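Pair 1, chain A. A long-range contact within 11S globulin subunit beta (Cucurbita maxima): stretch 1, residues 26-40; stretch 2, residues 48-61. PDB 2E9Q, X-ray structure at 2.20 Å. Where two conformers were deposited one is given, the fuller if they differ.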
# COMPACT_ATOMS: atom_id res chain seq x y z
N ALA A 26 10.87 3.33 13.81
CA ALA A 26 11.85 4.19 13.10
C ALA A 26 12.97 3.37 12.47
O ALA A 26 13.40 2.36 13.01
CB ALA A 26 12.45 5.22 14.06
N CYS A 27 13.43 3.83 11.31
CA CYS A 27 14.51 3.18 10.58
C CYS A 27 15.85 3.68 11.12
O CYS A 27 16.03 4.87 11.32
CB CYS A 27 14.40 3.53 9.10
SG CYS A 27 13.15 2.61 8.15
N ARG A 28 16.80 2.77 11.36
CA ARG A 28 18.12 3.17 11.83
C ARG A 28 19.04 3.32 10.62
O ARG A 28 19.66 2.37 10.17
CB ARG A 28 18.71 2.11 12.78
CG ARG A 28 18.06 2.07 14.15
CD ARG A 28 19.05 1.61 15.22
NE ARG A 28 19.49 0.23 15.03
CZ ARG A 28 20.31 -0.42 15.86
NH1 ARG A 28 20.78 0.19 16.94
NH2 ARG A 28 20.64 -1.68 15.62
N LEU A 29 19.11 4.54 10.11
CA LEU A 29 19.90 4.84 8.92
C LEU A 29 21.03 5.82 9.16
O LEU A 29 21.31 6.66 8.30
CB LEU A 29 18.98 5.41 7.85
CG LEU A 29 17.70 4.63 7.60
CD1 LEU A 29 16.81 5.43 6.65
CD2 LEU A 29 18.05 3.27 7.02
N GLU A 30 21.69 5.71 10.30
CA GLU A 30 22.79 6.61 10.61
C GLU A 30 24.15 5.99 10.37
O GLU A 30 25.13 6.70 10.22
CB GLU A 30 22.67 7.10 12.06
CG GLU A 30 21.52 8.05 12.28
CD GLU A 30 21.35 8.46 13.74
OE1 GLU A 30 20.57 9.40 14.01
OE2 GLU A 30 22.00 7.83 14.62
N ASN A 31 24.21 4.66 10.31
CA ASN A 31 25.48 3.99 10.07
C ASN A 31 25.37 2.87 9.02
O ASN A 31 25.32 1.68 9.36
CB ASN A 31 26.02 3.42 11.38
CG ASN A 31 27.50 3.74 11.59
OD1 ASN A 31 27.88 4.91 11.68
ND2 ASN A 31 28.33 2.70 11.68
N LEU A 32 25.34 3.25 7.75
CA LEU A 32 25.25 2.26 6.68
C LEU A 32 26.55 1.48 6.61
O LEU A 32 27.61 1.98 6.99
CB LEU A 32 25.01 2.96 5.33
CG LEU A 32 23.86 3.96 5.26
CD1 LEU A 32 23.83 4.60 3.87
CD2 LEU A 32 22.53 3.27 5.57
N ARG A 33 26.48 0.24 6.14
CA ARG A 33 27.68 -0.57 6.05
C ARG A 33 27.81 -1.28 4.70
O ARG A 33 26.80 -1.65 4.09
CB ARG A 33 27.68 -1.61 7.18
CG ARG A 33 27.52 -0.98 8.57
CD ARG A 33 27.48 -2.01 9.69
NE ARG A 33 26.39 -2.99 9.54
CZ ARG A 33 26.13 -3.95 10.41
NH1 ARG A 33 25.12 -4.80 10.20
NH2 ARG A 33 26.86 -4.07 11.52
N ALA A 34 29.04 -1.43 4.24
CA ALA A 34 29.29 -2.16 3.00
C ALA A 34 29.22 -3.59 3.51
O ALA A 34 30.12 -4.04 4.21
CB ALA A 34 30.68 -1.85 2.48
N GLN A 35 28.15 -4.30 3.19
CA GLN A 35 27.93 -5.66 3.68
C GLN A 35 28.38 -6.83 2.82
O GLN A 35 28.25 -6.82 1.59
CB GLN A 35 26.45 -5.88 3.97
CG GLN A 35 25.76 -4.79 4.75
CD GLN A 35 24.24 -4.97 4.72
OE1 GLN A 35 23.72 -6.02 5.12
NE2 GLN A 35 23.53 -3.95 4.23
N ASP A 36 28.86 -7.87 3.50
CA ASP A 36 29.27 -9.10 2.85
C ASP A 36 28.25 -10.14 3.29
O ASP A 36 27.54 -9.93 4.27
CB ASP A 36 30.67 -9.53 3.31
CG ASP A 36 31.77 -8.90 2.47
OD1 ASP A 36 32.45 -7.98 2.95
OD2 ASP A 36 31.95 -9.34 1.31
N PRO A 37 28.15 -11.27 2.56
CA PRO A 37 27.18 -12.28 2.97
C PRO A 37 27.53 -12.69 4.39
O PRO A 37 28.68 -12.57 4.79
CB PRO A 37 27.42 -13.42 1.98
CG PRO A 37 27.95 -12.73 0.78
CD PRO A 37 28.90 -11.70 1.37
N VAL A 38 26.55 -13.16 5.15
CA VAL A 38 26.82 -13.55 6.53
C VAL A 38 26.52 -15.03 6.76
O VAL A 38 26.90 -15.59 7.78
CB VAL A 38 25.97 -12.73 7.53
CG1 VAL A 38 26.28 -11.26 7.41
CG2 VAL A 38 24.48 -12.98 7.29
N ARG A 39 25.85 -15.66 5.80
CA ARG A 39 25.48 -17.06 5.95
C ARG A 39 25.73 -17.82 4.64
O ARG A 39 25.70 -17.23 3.56
CB ARG A 39 24.02 -17.14 6.37
CG ARG A 39 23.73 -18.22 7.39
CD ARG A 39 22.36 -18.03 8.07
NE ARG A 39 22.29 -16.83 8.90
CZ ARG A 39 21.57 -15.74 8.60
NH1 ARG A 39 21.57 -14.70 9.43
NH2 ARG A 39 20.85 -15.70 7.49
N ARG A 40 25.96 -19.12 4.73
CA ARG A 40 26.27 -19.94 3.57
C ARG A 40 25.76 -21.36 3.65
O ARG A 40 25.80 -21.97 4.72
CB ARG A 40 27.78 -19.98 3.33
CG ARG A 40 28.35 -18.67 2.86
CD ARG A 40 29.87 -18.70 2.78
NE ARG A 40 30.38 -17.36 2.52
CZ ARG A 40 30.10 -16.30 3.27
NH1 ARG A 40 29.32 -16.42 4.34
NH2 ARG A 40 30.59 -15.12 2.94
N THR A 48 25.10 -21.43 -1.79
CA THR A 48 24.29 -20.24 -1.64
C THR A 48 24.73 -19.36 -0.47
O THR A 48 24.87 -19.84 0.66
CB THR A 48 22.83 -20.63 -1.41
OG1 THR A 48 22.37 -21.40 -2.52
CG2 THR A 48 21.95 -19.39 -1.20
N GLU A 49 24.92 -18.08 -0.76
CA GLU A 49 25.33 -17.13 0.25
C GLU A 49 24.17 -16.15 0.48
O GLU A 49 23.49 -15.73 -0.49
CB GLU A 49 26.57 -16.39 -0.22
CG GLU A 49 27.81 -17.29 -0.36
CD GLU A 49 29.01 -16.54 -0.91
OE1 GLU A 49 29.08 -16.34 -2.14
OE2 GLU A 49 29.87 -16.13 -0.11
N VAL A 50 23.94 -15.79 1.74
CA VAL A 50 22.85 -14.88 2.10
C VAL A 50 23.32 -13.71 2.95
O VAL A 50 24.11 -13.88 3.88
CB VAL A 50 21.75 -15.63 2.86
CG1 VAL A 50 20.58 -14.70 3.12
CG2 VAL A 50 21.30 -16.84 2.06
N TRP A 51 22.85 -12.51 2.62
CA TRP A 51 23.22 -11.33 3.39
C TRP A 51 22.35 -11.25 4.64
O TRP A 51 21.38 -12.00 4.78
CB TRP A 51 23.10 -10.06 2.54
CG TRP A 51 24.32 -9.74 1.73
CD1 TRP A 51 25.21 -8.72 1.95
CD2 TRP A 51 24.78 -10.42 0.55
NE1 TRP A 51 26.19 -8.72 0.97
CE2 TRP A 51 25.94 -9.75 0.10
CE3 TRP A 51 24.31 -11.52 -0.17
CZ2 TRP A 51 26.65 -10.15 -1.04
CZ3 TRP A 51 25.01 -11.93 -1.32
CH2 TRP A 51 26.17 -11.24 -1.74
N ASP A 52 22.69 -10.34 5.55
CA ASP A 52 21.94 -10.22 6.80
C ASP A 52 20.64 -9.45 6.67
O ASP A 52 20.64 -8.23 6.64
CB ASP A 52 22.82 -9.57 7.87
CG ASP A 52 22.13 -9.51 9.23
OD1 ASP A 52 21.25 -10.36 9.51
OD2 ASP A 52 22.47 -8.62 10.03
N GLN A 53 19.53 -10.18 6.61
CA GLN A 53 18.21 -9.58 6.49
C GLN A 53 17.95 -8.57 7.62
O GLN A 53 17.31 -7.54 7.39
CB GLN A 53 17.13 -10.66 6.51
CG GLN A 53 17.48 -11.84 7.41
CD GLN A 53 18.47 -12.80 6.76
OE1 GLN A 53 18.07 -13.66 5.96
NE2 GLN A 53 19.75 -12.65 7.07
N ASP A 54 18.46 -8.86 8.82
CA ASP A 54 18.26 -7.95 9.94
C ASP A 54 19.21 -6.75 9.96
O ASP A 54 19.21 -5.96 10.90
CB ASP A 54 18.33 -8.72 11.27
CG ASP A 54 17.33 -9.85 11.34
OD1 ASP A 54 16.13 -9.63 11.07
OD2 ASP A 54 17.75 -10.99 11.66
N ASN A 55 20.05 -6.62 8.94
CA ASN A 55 20.91 -5.44 8.87
C ASN A 55 19.93 -4.24 8.95
O ASN A 55 18.84 -4.31 8.38
CB ASN A 55 21.66 -5.42 7.52
CG ASN A 55 22.07 -4.02 7.10
OD1 ASN A 55 23.21 -3.60 7.32
ND2 ASN A 55 21.15 -3.28 6.50
N ASP A 56 20.31 -3.17 9.65
CA ASP A 56 19.43 -1.99 9.78
C ASP A 56 18.90 -1.40 8.46
O ASP A 56 17.69 -1.19 8.32
CB ASP A 56 20.14 -0.89 10.57
CG ASP A 56 20.31 -1.24 12.06
OD1 ASP A 56 21.18 -0.63 12.71
OD2 ASP A 56 19.58 -2.12 12.56
N GLU A 57 19.78 -1.11 7.50
CA GLU A 57 19.33 -0.55 6.21
C GLU A 57 18.36 -1.50 5.52
O GLU A 57 17.30 -1.09 5.06
CB GLU A 57 20.49 -0.35 5.23
CG GLU A 57 21.67 0.45 5.69
CD GLU A 57 22.66 -0.37 6.47
OE1 GLU A 57 22.43 -0.59 7.67
OE2 GLU A 57 23.67 -0.79 5.87
N PHE A 58 18.76 -2.77 5.43
CA PHE A 58 17.94 -3.78 4.77
C PHE A 58 16.56 -3.89 5.38
O PHE A 58 15.56 -3.93 4.67
CB PHE A 58 18.62 -5.15 4.84
CG PHE A 58 19.69 -5.36 3.79
CD1 PHE A 58 20.14 -6.64 3.49
CD2 PHE A 58 20.24 -4.28 3.12
CE1 PHE A 58 21.13 -6.84 2.52
CE2 PHE A 58 21.23 -4.47 2.16
CZ PHE A 58 21.67 -5.75 1.86
N GLN A 59 16.52 -3.95 6.70
CA GLN A 59 15.27 -4.08 7.42
C GLN A 59 14.37 -2.89 7.12
O GLN A 59 13.17 -3.04 6.95
CB GLN A 59 15.56 -4.17 8.92
CG GLN A 59 14.49 -4.85 9.74
CD GLN A 59 14.87 -4.97 11.21
OE1 GLN A 59 14.06 -5.36 12.05
NE2 GLN A 59 16.12 -4.62 11.53
N CYS A 60 14.95 -1.70 7.03
CA CYS A 60 14.15 -0.52 6.74
C CYS A 60 13.48 -0.68 5.39
O CYS A 60 12.26 -0.50 5.25
CB CYS A 60 15.03 0.72 6.72
SG CYS A 60 14.11 2.26 6.39
N ALA A 61 14.29 -1.02 4.39
CA ALA A 61 13.82 -1.20 3.03
C ALA A 61 13.17 -2.56 2.79
O ALA A 61 12.49 -2.75 1.80
CB ALA A 61 14.98 -0.99 2.06
O HOH W 1 16.20 0.24 9.98
O HOH W 2 24.18 -0.63 9.56
O HOH W 3 24.42 -1.28 3.32
O HOH W 4 25.00 -9.09 5.40

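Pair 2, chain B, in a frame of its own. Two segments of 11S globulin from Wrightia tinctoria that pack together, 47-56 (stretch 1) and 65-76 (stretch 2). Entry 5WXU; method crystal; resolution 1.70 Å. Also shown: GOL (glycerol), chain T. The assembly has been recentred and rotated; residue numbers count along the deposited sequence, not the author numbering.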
# COMPACT_ATOMS: atom_id res chain seq x y z
N GLN B 47 24.23 30.77 -2.68
CA GLN B 47 24.33 32.09 -2.05
C GLN B 47 23.46 33.07 -2.81
O GLN B 47 22.98 34.04 -2.24
CB GLN B 47 25.80 32.56 -2.03
CG GLN B 47 26.73 31.64 -1.22
CD GLN B 47 27.04 30.28 -1.90
OE1 GLN B 47 27.07 30.15 -3.15
NE2 GLN B 47 27.27 29.26 -1.08
N ARG B 48 23.24 32.81 -4.10
CA ARG B 48 22.36 33.59 -4.92
C ARG B 48 21.53 32.70 -5.85
O ARG B 48 21.99 31.64 -6.25
CB ARG B 48 23.15 34.65 -5.72
CG ARG B 48 23.61 34.28 -7.14
CD ARG B 48 24.40 35.44 -7.79
NE ARG B 48 23.65 36.70 -7.77
CZ ARG B 48 24.07 37.85 -8.30
NH1 ARG B 48 25.24 37.94 -8.93
NH2 ARG B 48 23.30 38.94 -8.22
N VAL B 49 20.31 33.13 -6.15
CA VAL B 49 19.50 32.57 -7.21
C VAL B 49 19.04 33.77 -8.05
O VAL B 49 19.13 34.91 -7.61
CB VAL B 49 18.38 31.66 -6.65
CG1 VAL B 49 18.96 30.69 -5.62
CG2 VAL B 49 17.26 32.46 -6.04
N ASN B 50 18.72 33.55 -9.30
CA ASN B 50 18.33 34.63 -10.19
C ASN B 50 17.27 34.03 -11.06
O ASN B 50 17.34 32.87 -11.37
CB ASN B 50 19.49 35.11 -11.11
CG ASN B 50 20.68 35.64 -10.32
OD1 ASN B 50 21.72 34.98 -10.25
ND2 ASN B 50 20.52 36.80 -9.70
N PRO B 51 16.32 34.84 -11.51
CA PRO B 51 15.47 34.44 -12.63
C PRO B 51 16.37 34.21 -13.82
O PRO B 51 17.45 34.88 -13.97
CB PRO B 51 14.55 35.66 -12.85
CG PRO B 51 14.72 36.53 -11.66
CD PRO B 51 16.05 36.24 -11.10
N LEU B 52 15.98 33.24 -14.64
CA LEU B 52 16.86 32.74 -15.70
C LEU B 52 16.08 32.79 -16.98
O LEU B 52 14.87 32.54 -16.98
CB LEU B 52 17.26 31.24 -15.46
CG LEU B 52 17.96 30.93 -14.15
CD1 LEU B 52 18.31 29.46 -14.05
CD2 LEU B 52 19.23 31.79 -14.14
N GLU B 53 16.78 33.02 -18.09
CA GLU B 53 16.20 32.92 -19.43
C GLU B 53 16.90 31.80 -20.19
O GLU B 53 17.97 31.40 -19.77
CB GLU B 53 16.28 34.30 -20.11
CG GLU B 53 15.07 35.13 -19.72
CD GLU B 53 15.06 36.51 -20.26
OE1 GLU B 53 16.17 37.01 -20.63
OE2 GLU B 53 13.94 37.08 -20.32
N PRO B 54 16.28 31.30 -21.27
CA PRO B 54 16.91 30.26 -22.03
C PRO B 54 18.27 30.67 -22.60
O PRO B 54 18.54 31.87 -22.74
CB PRO B 54 15.94 29.98 -23.15
CG PRO B 54 14.65 30.58 -22.77
CD PRO B 54 14.91 31.59 -21.72
N ALA B 55 19.15 29.71 -22.80
CA ALA B 55 20.55 30.00 -23.13
C ALA B 55 20.86 29.60 -24.54
O ALA B 55 21.95 29.91 -25.00
CB ALA B 55 21.50 29.31 -22.19
N HIS B 56 19.97 28.87 -25.19
CA HIS B 56 20.29 28.31 -26.50
C HIS B 56 18.96 28.07 -27.17
O HIS B 56 17.96 27.72 -26.50
CB HIS B 56 21.09 27.02 -26.31
CG HIS B 56 21.70 26.44 -27.56
ND1 HIS B 56 22.99 26.69 -27.95
CD2 HIS B 56 21.21 25.53 -28.44
CE1 HIS B 56 23.27 25.99 -29.05
NE2 HIS B 56 22.21 25.28 -29.37
N SER B 65 13.14 25.27 -30.33
CA SER B 65 13.26 24.85 -28.93
C SER B 65 14.25 25.66 -28.19
O SER B 65 15.40 25.69 -28.57
CB SER B 65 13.66 23.37 -28.87
OG SER B 65 12.72 22.56 -29.59
N GLU B 66 13.87 26.24 -27.06
CA GLU B 66 14.77 27.05 -26.24
C GLU B 66 15.08 26.29 -25.00
O GLU B 66 14.13 25.80 -24.33
CB GLU B 66 14.14 28.39 -25.87
CG GLU B 66 13.64 29.18 -27.08
CD GLU B 66 13.16 30.57 -26.63
OE1 GLU B 66 12.02 30.72 -26.20
OE2 GLU B 66 13.93 31.52 -26.71
N ILE B 67 16.37 26.18 -24.69
CA ILE B 67 16.87 25.38 -23.58
C ILE B 67 17.50 26.24 -22.53
O ILE B 67 18.38 27.08 -22.84
CB ILE B 67 17.85 24.33 -24.09
CG1 ILE B 67 17.17 23.48 -25.14
CG2 ILE B 67 18.42 23.52 -22.93
CD1 ILE B 67 18.17 22.61 -25.86
N TRP B 68 17.11 26.05 -21.26
CA TRP B 68 17.79 26.73 -20.14
C TRP B 68 19.06 25.99 -19.90
O TRP B 68 19.15 24.75 -20.11
CB TRP B 68 16.94 26.76 -18.85
CG TRP B 68 15.88 27.86 -18.79
CD1 TRP B 68 16.03 28.95 -18.08
CD2 TRP B 68 14.61 27.99 -19.49
NE1 TRP B 68 14.96 29.77 -18.24
CE2 TRP B 68 14.06 29.21 -19.09
CE3 TRP B 68 13.87 27.17 -20.38
CZ2 TRP B 68 12.83 29.67 -19.55
CZ3 TRP B 68 12.62 27.62 -20.80
CH2 TRP B 68 12.11 28.86 -20.38
N ASP B 69 20.08 26.73 -19.46
CA ASP B 69 21.40 26.13 -19.28
C ASP B 69 21.33 25.02 -18.19
O ASP B 69 21.17 25.33 -17.03
CB ASP B 69 22.39 27.18 -18.82
CG ASP B 69 23.82 26.71 -18.81
OD1 ASP B 69 24.12 25.47 -18.80
OD2 ASP B 69 24.67 27.59 -18.73
N PRO B 70 21.57 23.74 -18.57
CA PRO B 70 21.46 22.60 -17.65
C PRO B 70 22.54 22.56 -16.62
O PRO B 70 22.35 21.91 -15.58
CB PRO B 70 21.52 21.37 -18.56
CG PRO B 70 22.08 21.81 -19.80
CD PRO B 70 21.99 23.31 -19.92
N THR B 71 23.58 23.35 -16.86
CA THR B 71 24.71 23.52 -15.94
C THR B 71 24.63 24.69 -15.00
O THR B 71 25.54 24.86 -14.13
CB THR B 71 26.06 23.62 -16.70
OG1 THR B 71 26.19 24.91 -17.32
CG2 THR B 71 26.14 22.49 -17.77
N SER B 72 23.54 25.45 -15.05
CA SER B 72 23.42 26.46 -14.06
C SER B 72 23.30 25.82 -12.67
O SER B 72 22.71 24.74 -12.50
CB SER B 72 22.26 27.40 -14.32
OG SER B 72 21.08 26.80 -13.98
N ARG B 73 23.89 26.47 -11.70
CA ARG B 73 23.82 25.96 -10.33
C ARG B 73 22.36 25.73 -9.85
O ARG B 73 22.07 24.70 -9.23
CB ARG B 73 24.59 26.86 -9.37
CG ARG B 73 26.06 26.49 -9.26
CD ARG B 73 26.78 27.24 -8.17
NE ARG B 73 26.50 26.83 -6.77
CZ ARG B 73 26.85 25.67 -6.20
NH1 ARG B 73 27.48 24.72 -6.88
NH2 ARG B 73 26.57 25.44 -4.92
N GLU B 74 21.48 26.68 -10.16
CA GLU B 74 20.03 26.55 -9.84
C GLU B 74 19.43 25.21 -10.34
O GLU B 74 18.78 24.47 -9.57
CB GLU B 74 19.17 27.64 -10.43
CG GLU B 74 19.28 29.04 -9.84
CD GLU B 74 20.45 29.87 -10.38
OE1 GLU B 74 21.37 29.32 -11.07
OE2 GLU B 74 20.45 31.06 -10.11
N LEU B 75 19.63 24.94 -11.63
CA LEU B 75 19.08 23.76 -12.29
C LEU B 75 19.73 22.48 -11.80
O LEU B 75 19.05 21.44 -11.63
CB LEU B 75 19.19 23.84 -13.81
CG LEU B 75 17.98 24.39 -14.52
CD1 LEU B 75 17.81 25.84 -14.24
CD2 LEU B 75 17.96 24.20 -16.03
N GLN B 76 21.06 22.52 -11.60
CA GLN B 76 21.75 21.35 -11.07
C GLN B 76 21.28 21.02 -9.69
O GLN B 76 21.15 19.84 -9.40
CB GLN B 76 23.24 21.56 -11.02
CG GLN B 76 23.83 21.79 -12.37
CD GLN B 76 24.66 20.66 -12.86
OE1 GLN B 76 24.51 20.22 -14.02
NE2 GLN B 76 25.59 20.22 -12.02
C1 GOL T . 25.16 30.36 -11.95
O1 GOL T . 25.34 28.94 -12.19
C2 GOL T . 23.69 30.80 -11.80
O2 GOL T . 22.95 30.40 -12.99
C3 GOL T . 23.52 32.31 -11.52
O3 GOL T . 22.49 32.64 -10.54
O HOH W 5 19.63 29.47 -18.84

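What backbone arrangement do the two pairs share? Fourteen central residues superpose with an RMSD of 0.5 Å. In both, an extended first stretch runs antiparallel to the start of the second, which then passes through a type I turn into a helix. A:Arg39 bridges A:Val50 as B:His56 bridges B:Ile67. The A:Val50 N to A:Arg39 O hydrogen bond is 2.9 Å, as is that from B:Ile67 N to B:His56 O. One residue earlier, A:Val38 N donates to A:Val50 O at 2.8 Å and B:Ala55 N to B:Ile67 O at 2.7 Å, so each carbonyl receives two amides, although the second bond, from B:His56 N, is weak in pair 2.

Which side chains are kept where the CA atoms of the two stretches come closest? A proline and a tryptophan, A:Pro37 with A:Trp51 and B:Pro54 with B:Trp68, occupy matching positions. The proline lies over the indole face, its CG 3.4 Å from the centroid of the six-membered ring in A:Trp51 and 3.8 Å in B:Trp68. The indole NH is used at the ring edge: A:Trp51 NE1 donates to A:Gln35 O at 2.9 Å, and B:Trp68 NE1 to B:Leu52 O at 3.0 Å. A water adds a further link in each pair, donating to the carbonyl of A:Asp36 or B:Glu53 and accepting from the amide of A:Asp52 or B:Asp69.

How do different side chains fill the space between indole and helix? A:Gln35 and B:Leu52 match, and both point toward the second stretch. In both pairs the CB packs on the indole, A:Gln35 CB to A:Trp51 CD1 and B:Leu52 CB to B:Trp68 CD1, each 3.7 Å. The side-chain ends differ. In pair 1 the amide lies over the ring of A:Phe58, with A:Gln35 NE2 3.1 Å from A:Phe58 CE2, and a water joins A:Gln35 NE2 to A:Glu57 OE2. Pair 2 answers with apolar packing: B:Leu52 CD1 approaches B:Leu75 CD1 at 3.7 Å.

How does the helix glutamate hold the incoming chain? A:Glu57 OE2 accepts from A:Arg33 N at 3.0 Å, and the matching B:Glu74 OE2 accepts from B:Asn50 N at 3.1 Å. Their surroundings differ. Waters connect A:Glu57 to the carbonyls of A:Asn31 and A:Arg33, whereas a glycerol, probably from the crystallisation liquor, sits beside B:Glu74, its O3 2.6 Å from B:Glu74 OE2 and its O1 accepting from B:Arg73 N at 2.9 Å. Just before the helix, B:Ser72 OG caps B:Leu75 N through a weak bond of 3.3 Å; A:Asn55 holds the same N-cap position.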